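Local coordinates for protein AlyGC (Glaciecola chathamensis, PDB 5GKD) that is a polysaccharide lyase of family 6 that breaks down alginate, with calcium bound in its structure, at residues Asp453-Ala458 with Lys481-Arg486; Ala546-Thr551 with Tyr574-Asp579; Ser560-Asp565 with Leu589-Lys594. All blocks are in the same frame, centred on the assembly; numbering follows the deposited sequence.

Contact 1 of 3, residues Asp453-Ala458 with Lys481-Arg486; sequences DAIASA and KTLTIR
Ile-455 and Leu-483 mark the closest backbone approach between the last turn of a short helix and the start of a strand, their CA atoms 8.0 Å apart; at that spacing the contact is bridged by side chains, one of which reaches main-chain carbonyls. The helix runs to Ser-457; Ala-458 is the first residue to leave helical angles, and its carbonyl oxygen is one of the two met by Lys-481. The lysine NZ donates to Ile-455 O at 2.8 Å, tilted only 15° from the carbonyl plane, and to Ala-458 O at 3.0 Å, here from well above the plane. A bend at chi3 (75°) swings CE round toward the two carbonyls. Carbonyls at a helix C-terminus probably favour the charged amine. A methionine in place of Lys-481 would probably leave the oxygens of Ile-455 and Ala-458 without this donor and the helix end less firmly fixed. Beyond the amine, toward Ile-485, the contact is apolar. The two methyls of Leu-483 part: CD2 meets Ile-455 CG1 at 3.7 Å, and CD1 meets Ala-458 CB, also at 3.7 Å. Further along, Ile-455 CD1 reaches Ile-485 CD1 at 4.1 Å, the two side chains crossing at about a right angle. Ile-455 and Ala-458 also rest on Leu-464 of strand 462-466, and Ala-458 touches Ile-442 of strand 441-444, so helix 450-457 covers successive parallel strands of what is probably a C-terminal parallel beta-helix.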
loop_
_atom_site.group_PDB
_atom_site.type_symbol
_atom_site.label_atom_id
_atom_site.label_comp_id
_atom_site.label_asym_id
_atom_site.label_seq_id
_atom_site.Cartn_x
_atom_site.Cartn_y
_atom_site.Cartn_z
ATOM N N ASP A 453 -27.426 0.568 3.900
ATOM C CA ASP A 453 -28.049 -0.218 4.952
ATOM C C ASP A 453 -28.379 -1.623 4.478
ATOM O O ASP A 453 -28.239 -2.579 5.240
ATOM C CB ASP A 453 -29.307 0.489 5.466
ATOM C CG ASP A 453 -28.990 1.792 6.176
ATOM O OD1 ASP A 453 -27.925 1.881 6.816
ATOM O OD2 ASP A 453 -29.805 2.732 6.089
ATOM N N ALA A 454 -28.805 -1.779 3.226
ATOM C CA ALA A 454 -29.117 -3.121 2.739
ATOM C C ALA A 454 -27.864 -3.985 2.657
ATOM O O ALA A 454 -27.890 -5.167 3.020
ATOM C CB ALA A 454 -29.803 -3.045 1.378
ATOM N N ILE A 455 -26.762 -3.415 2.171
ATOM C CA ILE A 455 -25.495 -4.143 2.137
ATOM C C ILE A 455 -25.085 -4.564 3.549
ATOM O O ILE A 455 -24.706 -5.715 3.793
ATOM C CB ILE A 455 -24.413 -3.280 1.458
ATOM C CG1 ILE A 455 -24.629 -3.234 -0.052
ATOM C CG2 ILE A 455 -23.025 -3.784 1.788
ATOM C CD1 ILE A 455 -23.852 -2.154 -0.743
ATOM N N ALA A 456 -25.195 -3.648 4.507
ATOM C CA ALA A 456 -24.667 -3.908 5.839
ATOM C C ALA A 456 -25.419 -5.021 6.557
ATOM O O ALA A 456 -24.822 -5.738 7.362
ATOM C CB ALA A 456 -24.694 -2.626 6.675
ATOM N N SER A 457 -26.713 -5.189 6.299
ATOM C CA SER A 457 -27.468 -6.194 7.035
ATOM C C SER A 457 -27.730 -7.456 6.231
ATOM O O SER A 457 -28.254 -8.426 6.786
ATOM C CB SER A 457 -28.787 -5.614 7.542
ATOM O OG SER A 457 -29.603 -5.194 6.480
ATOM N N ALA A 458 -27.367 -7.477 4.951
ATOM C CA ALA A 458 -27.428 -8.706 4.179
ATOM C C ALA A 458 -26.428 -9.731 4.722
ATOM O O ALA A 458 -25.490 -9.396 5.447
ATOM C CB ALA A 458 -27.135 -8.423 2.704
ATOM N N LYS A 481 -18.444 -9.319 2.325
ATOM C CA LYS A 481 -19.126 -10.592 2.163
ATOM C C LYS A 481 -19.350 -10.824 0.674
ATOM O O LYS A 481 -19.018 -9.979 -0.160
ATOM C CB LYS A 481 -20.437 -10.601 2.949
ATOM C CG LYS A 481 -21.514 -9.725 2.333
ATOM C CD LYS A 481 -22.569 -9.297 3.344
ATOM C CE LYS A 481 -22.030 -8.230 4.254
ATOM N NZ LYS A 481 -23.084 -7.638 5.126
ATOM N N THR A 482 -19.929 -11.969 0.335
ATOM C CA THR A 482 -20.270 -12.252 -1.054
ATOM C C THR A 482 -21.676 -11.724 -1.326
ATOM O O THR A 482 -22.621 -12.048 -0.598
ATOM C CB THR A 482 -20.172 -13.752 -1.346
ATOM O OG1 THR A 482 -18.804 -14.188 -1.188
ATOM C CG2 THR A 482 -20.637 -14.060 -2.757
ATOM N N LEU A 483 -21.811 -10.896 -2.357
ATOM C CA LEU A 483 -23.065 -10.178 -2.553
ATOM C C LEU A 483 -23.316 -9.944 -4.032
ATOM O O LEU A 483 -22.378 -9.700 -4.793
ATOM C CB LEU A 483 -23.036 -8.834 -1.816
ATOM C CG LEU A 483 -24.359 -8.290 -1.294
ATOM C CD1 LEU A 483 -24.809 -9.062 -0.056
ATOM C CD2 LEU A 483 -24.235 -6.801 -0.998
ATOM N N THR A 484 -24.585 -10.013 -4.429
ATOM C CA THR A 484 -25.032 -9.627 -5.762
ATOM C C THR A 484 -25.960 -8.427 -5.639
ATOM O O THR A 484 -26.907 -8.451 -4.849
ATOM C CB THR A 484 -25.752 -10.777 -6.474
ATOM O OG1 THR A 484 -24.847 -11.869 -6.671
ATOM C CG2 THR A 484 -26.261 -10.328 -7.825
ATOM N N ILE A 485 -25.683 -7.380 -6.404
ATOM C CA ILE A 485 -26.553 -6.216 -6.495
ATOM C C ILE A 485 -27.228 -6.255 -7.864
ATOM O O ILE A 485 -26.570 -6.080 -8.899
ATOM C CB ILE A 485 -25.778 -4.914 -6.268
ATOM C CG1 ILE A 485 -25.105 -4.956 -4.890
ATOM C CG2 ILE A 485 -26.704 -3.725 -6.388
ATOM C CD1 ILE A 485 -24.416 -3.699 -4.497
ATOM N N ARG A 486 -28.537 -6.511 -7.880
ATOM C CA ARG A 486 -29.287 -6.755 -9.108
ATOM C C ARG A 486 -30.436 -5.766 -9.232
ATOM O O ARG A 486 -31.198 -5.577 -8.280
ATOM C CB ARG A 486 -29.834 -8.185 -9.133
ATOM C CG ARG A 486 -30.715 -8.508 -10.336
ATOM C CD ARG A 486 -31.232 -9.922 -10.258
ATOM N NE ARG A 486 -30.125 -10.872 -10.242
ATOM C CZ ARG A 486 -30.204 -12.120 -9.786
ATOM N NH1 ARG A 486 -31.352 -12.584 -9.300
ATOM N NH2 ARG A 486 -29.130 -12.904 -9.812
#

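Contact 2 of 3, residues Ala546-Thr551 with Tyr574-Asp579; sequences AIKNST and YIEVQD
Ala-546 sets its CB against the rim of Tyr-574, near the ring plane and 4.5 Å from CE1, a loose contact at one end of the strand pair. Tyr-574 CG lies between the backbone N and the carbonyl carbon (chi1 61°), and the ring beyond it comes nearer to Ala-546 than its CB direction alone suggests. On the other face of the sheet, Ile-547 CB stands 4.3 Å from Val-577 CG2. The strands themselves are parallel in the strict sense: their short axes differ by 1° and approach to 4.7 Å, with Ala-546 level with Glu-576, Ile-547 with Val-577 and Lys-548 with Gln-578. Ile-547 carries two of the backbone bonds, its N donating to Glu-576 O at 2.7 Å and its O accepting from Gln-578 N at 2.8 Å. Asn-549 N adds a third, to Gln-578 O at 3.1 Å. On the face of Ala-546 and Lys-548, Gln-578 NE2 donates to Glu-576 OE1 at 3.1 Å, meeting the oxygen from 66° above the carboxylate plane, and it also bonds Glu-610 on the next strand. Lys-548 NZ is 5.1 Å from Glu-576 OE2, too far for contact, though the opposite charges probably attract. Where the strands end, Asn-549 and Asp-579 both take positive phi, and their side chains lie side by side, pointing the same way. Parallel strands in register, with a turn residue in the left-handed region (Asn-549, Asp-579) ending successive rungs, are characteristic of a parallel beta-helix, consistent with the right-handed fold of pectate-lyase-like proteins.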
loop_
_atom_site.group_PDB
_atom_site.type_symbol
_atom_site.label_atom_id
_atom_site.label_comp_id
_atom_site.label_asym_id
_atom_site.label_seq_id
_atom_site.Cartn_x
_atom_site.Cartn_y
_atom_site.Cartn_z
ATOM N N ALA A 546 -17.784 -9.665 -10.840
ATOM C CA ALA A 546 -18.570 -9.932 -12.044
ATOM C C ALA A 546 -19.465 -8.737 -12.334
ATOM O O ALA A 546 -20.114 -8.209 -11.427
ATOM C CB ALA A 546 -19.425 -11.196 -11.893
ATOM N N ILE A 547 -19.491 -8.310 -13.594
ATOM C CA ILE A 547 -20.238 -7.136 -14.031
ATOM C C ILE A 547 -21.021 -7.519 -15.279
ATOM O O ILE A 547 -20.424 -7.879 -16.300
ATOM C CB ILE A 547 -19.305 -5.949 -14.311
ATOM C CG1 ILE A 547 -18.608 -5.526 -13.020
ATOM C CG2 ILE A 547 -20.068 -4.779 -14.913
ATOM C CD1 ILE A 547 -17.578 -4.489 -13.220
ATOM N N LYS A 548 -22.351 -7.453 -15.197
ATOM C CA LYS A 548 -23.231 -7.940 -16.259
ATOM C C LYS A 548 -24.344 -6.939 -16.508
ATOM O O LYS A 548 -24.950 -6.442 -15.560
ATOM C CB LYS A 548 -23.866 -9.292 -15.900
ATOM C CG LYS A 548 -22.916 -10.279 -15.307
ATOM C CD LYS A 548 -23.610 -11.511 -14.761
ATOM C CE LYS A 548 -22.553 -12.469 -14.205
ATOM N NZ LYS A 548 -23.113 -13.729 -13.650
ATOM N N ASN A 549 -24.625 -6.660 -17.779
ATOM C CA ASN A 549 -25.817 -5.899 -18.167
ATOM C C ASN A 549 -25.853 -4.507 -17.549
ATOM O O ASN A 549 -26.932 -3.964 -17.308
ATOM C CB ASN A 549 -27.098 -6.651 -17.790
ATOM C CG ASN A 549 -27.076 -8.094 -18.237
ATOM O OD1 ASN A 549 -27.191 -9.006 -17.423
ATOM N ND2 ASN A 549 -26.924 -8.309 -19.533
ATOM N N SER A 550 -24.701 -3.905 -17.274
ATOM C CA SER A 550 -24.695 -2.673 -16.511
ATOM C C SER A 550 -24.136 -1.529 -17.338
ATOM O O SER A 550 -23.457 -1.726 -18.343
ATOM C CB SER A 550 -23.894 -2.833 -15.210
ATOM O OG SER A 550 -24.474 -3.829 -14.396
ATOM N N THR A 551 -24.419 -0.321 -16.881
ATOM C CA THR A 551 -24.025 0.885 -17.581
ATOM C C THR A 551 -23.381 1.845 -16.595
ATOM O O THR A 551 -23.895 2.051 -15.495
ATOM C CB THR A 551 -25.241 1.558 -18.250
ATOM O OG1 THR A 551 -25.893 0.609 -19.094
ATOM C CG2 THR A 551 -24.804 2.755 -19.078
ATOM N N TYR A 574 -11.056 -13.729 -10.470
ATOM C CA TYR A 574 -11.437 -13.320 -11.815
ATOM C C TYR A 574 -12.127 -11.973 -11.762
ATOM O O TYR A 574 -12.743 -11.606 -10.758
ATOM C CB TYR A 574 -12.354 -14.335 -12.526
ATOM C CG TYR A 574 -13.689 -14.600 -11.863
ATOM C CD1 TYR A 574 -14.779 -13.745 -12.049
ATOM C CD2 TYR A 574 -13.869 -15.721 -11.074
ATOM C CE1 TYR A 574 -16.006 -14.013 -11.434
ATOM C CE2 TYR A 574 -15.075 -15.989 -10.464
ATOM C CZ TYR A 574 -16.134 -15.142 -10.641
ATOM O OH TYR A 574 -17.317 -15.461 -10.025
ATOM N N ILE A 575 -12.011 -11.253 -12.868
ATOM C CA ILE A 575 -12.824 -10.088 -13.173
ATOM C C ILE A 575 -13.523 -10.394 -14.488
ATOM O O ILE A 575 -12.859 -10.680 -15.491
ATOM C CB ILE A 575 -11.976 -8.812 -13.276
ATOM C CG1 ILE A 575 -11.320 -8.517 -11.930
ATOM C CG2 ILE A 575 -12.814 -7.631 -13.706
ATOM C CD1 ILE A 575 -10.191 -7.527 -12.024
ATOM N N GLU A 576 -14.853 -10.375 -14.481
ATOM C CA GLU A 576 -15.632 -10.717 -15.665
ATOM C C GLU A 576 -16.634 -9.617 -15.989
ATOM O O GLU A 576 -17.456 -9.255 -15.144
ATOM C CB GLU A 576 -16.364 -12.040 -15.476
ATOM C CG GLU A 576 -16.500 -12.778 -16.786
ATOM C CD GLU A 576 -17.716 -13.649 -16.850
ATOM O OE1 GLU A 576 -17.782 -14.476 -17.787
ATOM O OE2 GLU A 576 -18.594 -13.504 -15.969
ATOM N N VAL A 577 -16.573 -9.109 -17.215
ATOM C CA VAL A 577 -17.461 -8.064 -17.708
ATOM C C VAL A 577 -18.201 -8.606 -18.926
ATOM O O VAL A 577 -17.570 -8.998 -19.919
ATOM C CB VAL A 577 -16.692 -6.786 -18.069
ATOM C CG1 VAL A 577 -17.635 -5.731 -18.586
ATOM C CG2 VAL A 577 -15.909 -6.269 -16.853
ATOM N N GLN A 578 -19.535 -8.631 -18.852
ATOM C CA GLN A 578 -20.390 -9.121 -19.934
ATOM C C GLN A 578 -21.475 -8.096 -20.233
ATOM O O GLN A 578 -22.110 -7.578 -19.307
ATOM C CB GLN A 578 -21.054 -10.459 -19.582
ATOM C CG GLN A 578 -20.119 -11.613 -19.319
ATOM C CD GLN A 578 -19.404 -12.082 -20.566
ATOM O OE1 GLN A 578 -19.817 -11.777 -21.685
ATOM N NE2 GLN A 578 -18.325 -12.827 -20.384
ATOM N N ASP A 579 -21.682 -7.804 -21.520
ATOM C CA ASP A 579 -22.867 -7.064 -21.976
ATOM C C ASP A 579 -23.057 -5.757 -21.210
ATOM O O ASP A 579 -24.131 -5.481 -20.686
ATOM C CB ASP A 579 -24.125 -7.937 -21.851
ATOM C CG ASP A 579 -23.948 -9.317 -22.475
ATOM O OD1 ASP A 579 -23.673 -9.383 -23.681
ATOM O OD2 ASP A 579 -24.069 -10.338 -21.762
#

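Contact 3 of 3, residues Ser560-Asp565 with Leu589-Lys594; sequences SYHFFD and LFRLNK
Asp-565 OD1 is gripped by two cations that reach it from opposite faces of the carboxylate plane. Lys-594 NZ lies at 2.7 Å and Arg-591 NE at 2.8 Å, each in a salt bridge, Arg-591 NE standing 62° out of the carboxylate plane. Water 1 donates to Asp-565 OD2 and accepts from Arg-591 NH2, closing a ring of bonds between the two side chains. Two positive groups so near would probably keep the carboxylate ionised. The orientation of the guanidinium is fixed by more than the acid: one of its faces lies on His-562, centres 3.8 Å apart and planes at 13°, with NE2 over its centre. Arg-591 CD continues the contact over the same imidazole face, 3.5 Å from the ring centroid. Asp-588 helps to fix both partners, its OD2 pairing with Arg-591 NH1 and its backbone N bonding His-562 ND1. Alongside the polar group, parallel bridges align Phe-564 with Phe-590 and Asp-565 with Arg-591; Phe-564 N donates to Leu-589 O at 2.8 Å, and Arg-591 N to Phe-564 O at 2.9 Å. On the face of Phe-564 and Phe-590 the two rings gather with that of Phe-563, which comes from the corner just before the strand. Phe-563 turns its edge to the face of Phe-590 in an offset edge-to-face pair, planes at 75°, while Phe-564 meets Phe-590 obliquely, its CB 3.6 Å from CD1. Charged side chains on one face of a parallel sheet, with an aromatic cluster packed between rungs on the other, are consistent with the wall and packed interior of a parallel beta-helix.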
loop_
_atom_site.group_PDB
_atom_site.type_symbol
_atom_site.label_atom_id
_atom_site.label_comp_id
_atom_site.label_asym_id
_atom_site.label_seq_id
_atom_site.Cartn_x
_atom_site.Cartn_y
_atom_site.Cartn_z
ATOM N N SER A 560 -8.402 11.731 -14.151
ATOM C CA SER A 560 -7.966 10.509 -13.477
ATOM C C SER A 560 -9.088 9.890 -12.644
ATOM O O SER A 560 -8.874 9.439 -11.523
ATOM C CB SER A 560 -6.731 10.762 -12.602
ATOM O OG SER A 560 -5.656 11.255 -13.371
ATOM N N TYR A 561 -10.291 9.858 -13.197
ATOM C CA TYR A 561 -11.426 9.207 -12.557
ATOM C C TYR A 561 -11.487 7.794 -13.117
ATOM O O TYR A 561 -11.992 7.578 -14.218
ATOM C CB TYR A 561 -12.714 9.973 -12.825
ATOM C CG TYR A 561 -13.885 9.621 -11.939
ATOM C CD1 TYR A 561 -13.969 8.391 -11.296
ATOM C CD2 TYR A 561 -14.910 10.536 -11.734
ATOM C CE1 TYR A 561 -15.045 8.085 -10.488
ATOM C CE2 TYR A 561 -15.977 10.241 -10.922
ATOM C CZ TYR A 561 -16.046 9.023 -10.308
ATOM O OH TYR A 561 -17.120 8.738 -9.503
ATOM N N HIS A 562 -10.980 6.835 -12.347
ATOM C CA HIS A 562 -10.873 5.453 -12.788
ATOM C C HIS A 562 -12.135 4.674 -12.472
ATOM O O HIS A 562 -12.838 4.948 -11.496
ATOM C CB HIS A 562 -9.682 4.777 -12.122
ATOM C CG HIS A 562 -8.441 5.605 -12.159
ATOM N ND1 HIS A 562 -7.796 5.920 -13.335
ATOM C CD2 HIS A 562 -7.734 6.197 -11.170
ATOM C CE1 HIS A 562 -6.745 6.673 -13.066
ATOM N NE2 HIS A 562 -6.685 6.855 -11.761
ATOM N N PHE A 563 -12.414 3.677 -13.305
ATOM C CA PHE A 563 -13.533 2.798 -12.995
ATOM C C PHE A 563 -13.154 1.767 -11.925
ATOM O O PHE A 563 -13.892 1.585 -10.948
ATOM C CB PHE A 563 -14.029 2.101 -14.263
ATOM C CG PHE A 563 -15.079 1.077 -13.997
ATOM C CD1 PHE A 563 -16.384 1.455 -13.727
ATOM C CD2 PHE A 563 -14.761 -0.266 -13.984
ATOM C CE1 PHE A 563 -17.351 0.510 -13.458
ATOM C CE2 PHE A 563 -15.718 -1.212 -13.726
ATOM C CZ PHE A 563 -17.018 -0.825 -13.458
ATOM N N PHE A 564 -12.025 1.063 -12.101
ATOM C CA PHE A 564 -11.600 0.054 -11.135
ATOM C C PHE A 564 -10.117 0.199 -10.836
ATOM O O PHE A 564 -9.293 0.167 -11.753
ATOM C CB PHE A 564 -11.883 -1.381 -11.606
ATOM C CG PHE A 564 -11.513 -2.424 -10.577
ATOM C CD1 PHE A 564 -12.388 -2.752 -9.559
ATOM C CD2 PHE A 564 -10.265 -3.031 -10.599
ATOM C CE1 PHE A 564 -12.039 -3.680 -8.592
ATOM C CE2 PHE A 564 -9.906 -3.965 -9.638
ATOM C CZ PHE A 564 -10.802 -4.291 -8.634
ATOM N N ASP A 565 -9.778 0.288 -9.550
ATOM C CA ASP A 565 -8.406 0.496 -9.094
ATOM C C ASP A 565 -8.043 -0.612 -8.110
ATOM O O ASP A 565 -8.560 -0.644 -6.992
ATOM C CB ASP A 565 -8.259 1.878 -8.447
ATOM C CG ASP A 565 -6.795 2.273 -8.221
ATOM O OD1 ASP A 565 -5.924 1.864 -9.008
ATOM O OD2 ASP A 565 -6.517 3.000 -7.255
ATOM N N LEU A 589 -10.014 2.137 -17.156
ATOM C CA LEU A 589 -11.091 1.216 -16.821
ATOM C C LEU A 589 -10.660 0.250 -15.722
ATOM O O LEU A 589 -11.237 0.245 -14.630
ATOM C CB LEU A 589 -11.526 0.450 -18.070
ATOM C CG LEU A 589 -12.952 0.460 -18.608
ATOM C CD1 LEU A 589 -13.415 -0.966 -18.883
ATOM C CD2 LEU A 589 -13.929 1.191 -17.721
ATOM N N PHE A 590 -9.649 -0.575 -15.990
ATOM C CA PHE A 590 -9.149 -1.548 -15.022
ATOM C C PHE A 590 -7.658 -1.322 -14.804
ATOM O O PHE A 590 -6.860 -1.425 -15.742
ATOM C CB PHE A 590 -9.424 -2.987 -15.480
ATOM C CG PHE A 590 -10.882 -3.358 -15.437
ATOM C CD1 PHE A 590 -11.457 -3.799 -14.270
ATOM C CD2 PHE A 590 -11.681 -3.225 -16.558
ATOM C CE1 PHE A 590 -12.790 -4.123 -14.218
ATOM C CE2 PHE A 590 -13.007 -3.556 -16.517
ATOM C CZ PHE A 590 -13.564 -4.008 -15.340
ATOM N N ARG A 591 -7.290 -1.007 -13.570
ATOM C CA ARG A 591 -5.904 -0.768 -13.191
ATOM C C ARG A 591 -5.408 -2.007 -12.456
ATOM O O ARG A 591 -5.653 -2.169 -11.256
ATOM C CB ARG A 591 -5.801 0.500 -12.349
ATOM C CG ARG A 591 -6.005 1.758 -13.173
ATOM C CD ARG A 591 -6.473 2.935 -12.337
ATOM N NE ARG A 591 -5.468 3.373 -11.379
ATOM C CZ ARG A 591 -4.384 4.065 -11.699
ATOM N NH1 ARG A 591 -4.149 4.381 -12.961
ATOM N NH2 ARG A 591 -3.522 4.426 -10.756
ATOM N N LEU A 592 -4.720 -2.888 -13.192
ATOM C CA LEU A 592 -4.261 -4.190 -12.723
ATOM C C LEU A 592 -2.756 -4.325 -12.893
ATOM O O LEU A 592 -2.245 -5.387 -13.258
ATOM C CB LEU A 592 -4.957 -5.324 -13.464
ATOM C CG LEU A 592 -6.349 -5.823 -13.081
ATOM C CD1 LEU A 592 -6.805 -5.401 -11.707
ATOM C CD2 LEU A 592 -7.353 -5.476 -14.130
ATOM N N ASN A 593 -2.038 -3.239 -12.633
ATOM C CA ASN A 593 -0.616 -3.123 -12.919
ATOM C C ASN A 593 0.149 -2.550 -11.733
ATOM O O ASN A 593 1.084 -1.764 -11.911
ATOM C CB ASN A 593 -0.395 -2.241 -14.142
ATOM C CG ASN A 593 -0.873 -0.829 -13.918
ATOM O OD1 ASN A 593 -1.714 -0.589 -13.055
ATOM N ND2 ASN A 593 -0.313 0.119 -14.657
ATOM N N LYS A 594 -0.224 -2.932 -10.506
ATOM C CA LYS A 594 0.413 -2.354 -9.323
ATOM C C LYS A 594 1.744 -3.005 -8.949
ATOM O O LYS A 594 2.535 -2.388 -8.231
ATOM C CB LYS A 594 -0.533 -2.426 -8.124
ATOM C CG LYS A 594 -1.849 -1.720 -8.359
ATOM C CD LYS A 594 -1.596 -0.323 -8.941
ATOM C CE LYS A 594 -2.873 0.425 -9.281
ATOM N NZ LYS A 594 -3.569 1.007 -8.105
HETATM O O HOH W 1 -4.124 4.307 -7.797
#

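From the N terminus, contact 1 comes first: 453-458 and 481-486 close a 22-residue loop of mostly strand, bringing helix 450-457 against strand 482-487. It is complete before the others begin. Contacts 2 and 3 then cross, because 560-565 falls between 546-551 and 574-579, while 589-594 follows both; judged by the strand pairing, each probably closes about one turn of the beta-helix. Contacts 1 and 2 lie on the same run of parallel strands (482-487, 510-514, 543-548, 572-578), their centres 18 Å apart without touching. Contact 3 joins strands 564-565 and 590-592 of another sheet. Its rings meet contact 2 in the interior, with Phe-590 CE1 3.5 Å from Ile-575 CG2 and Phe-563 CZ 3.7 Å from Ile-547 CD1.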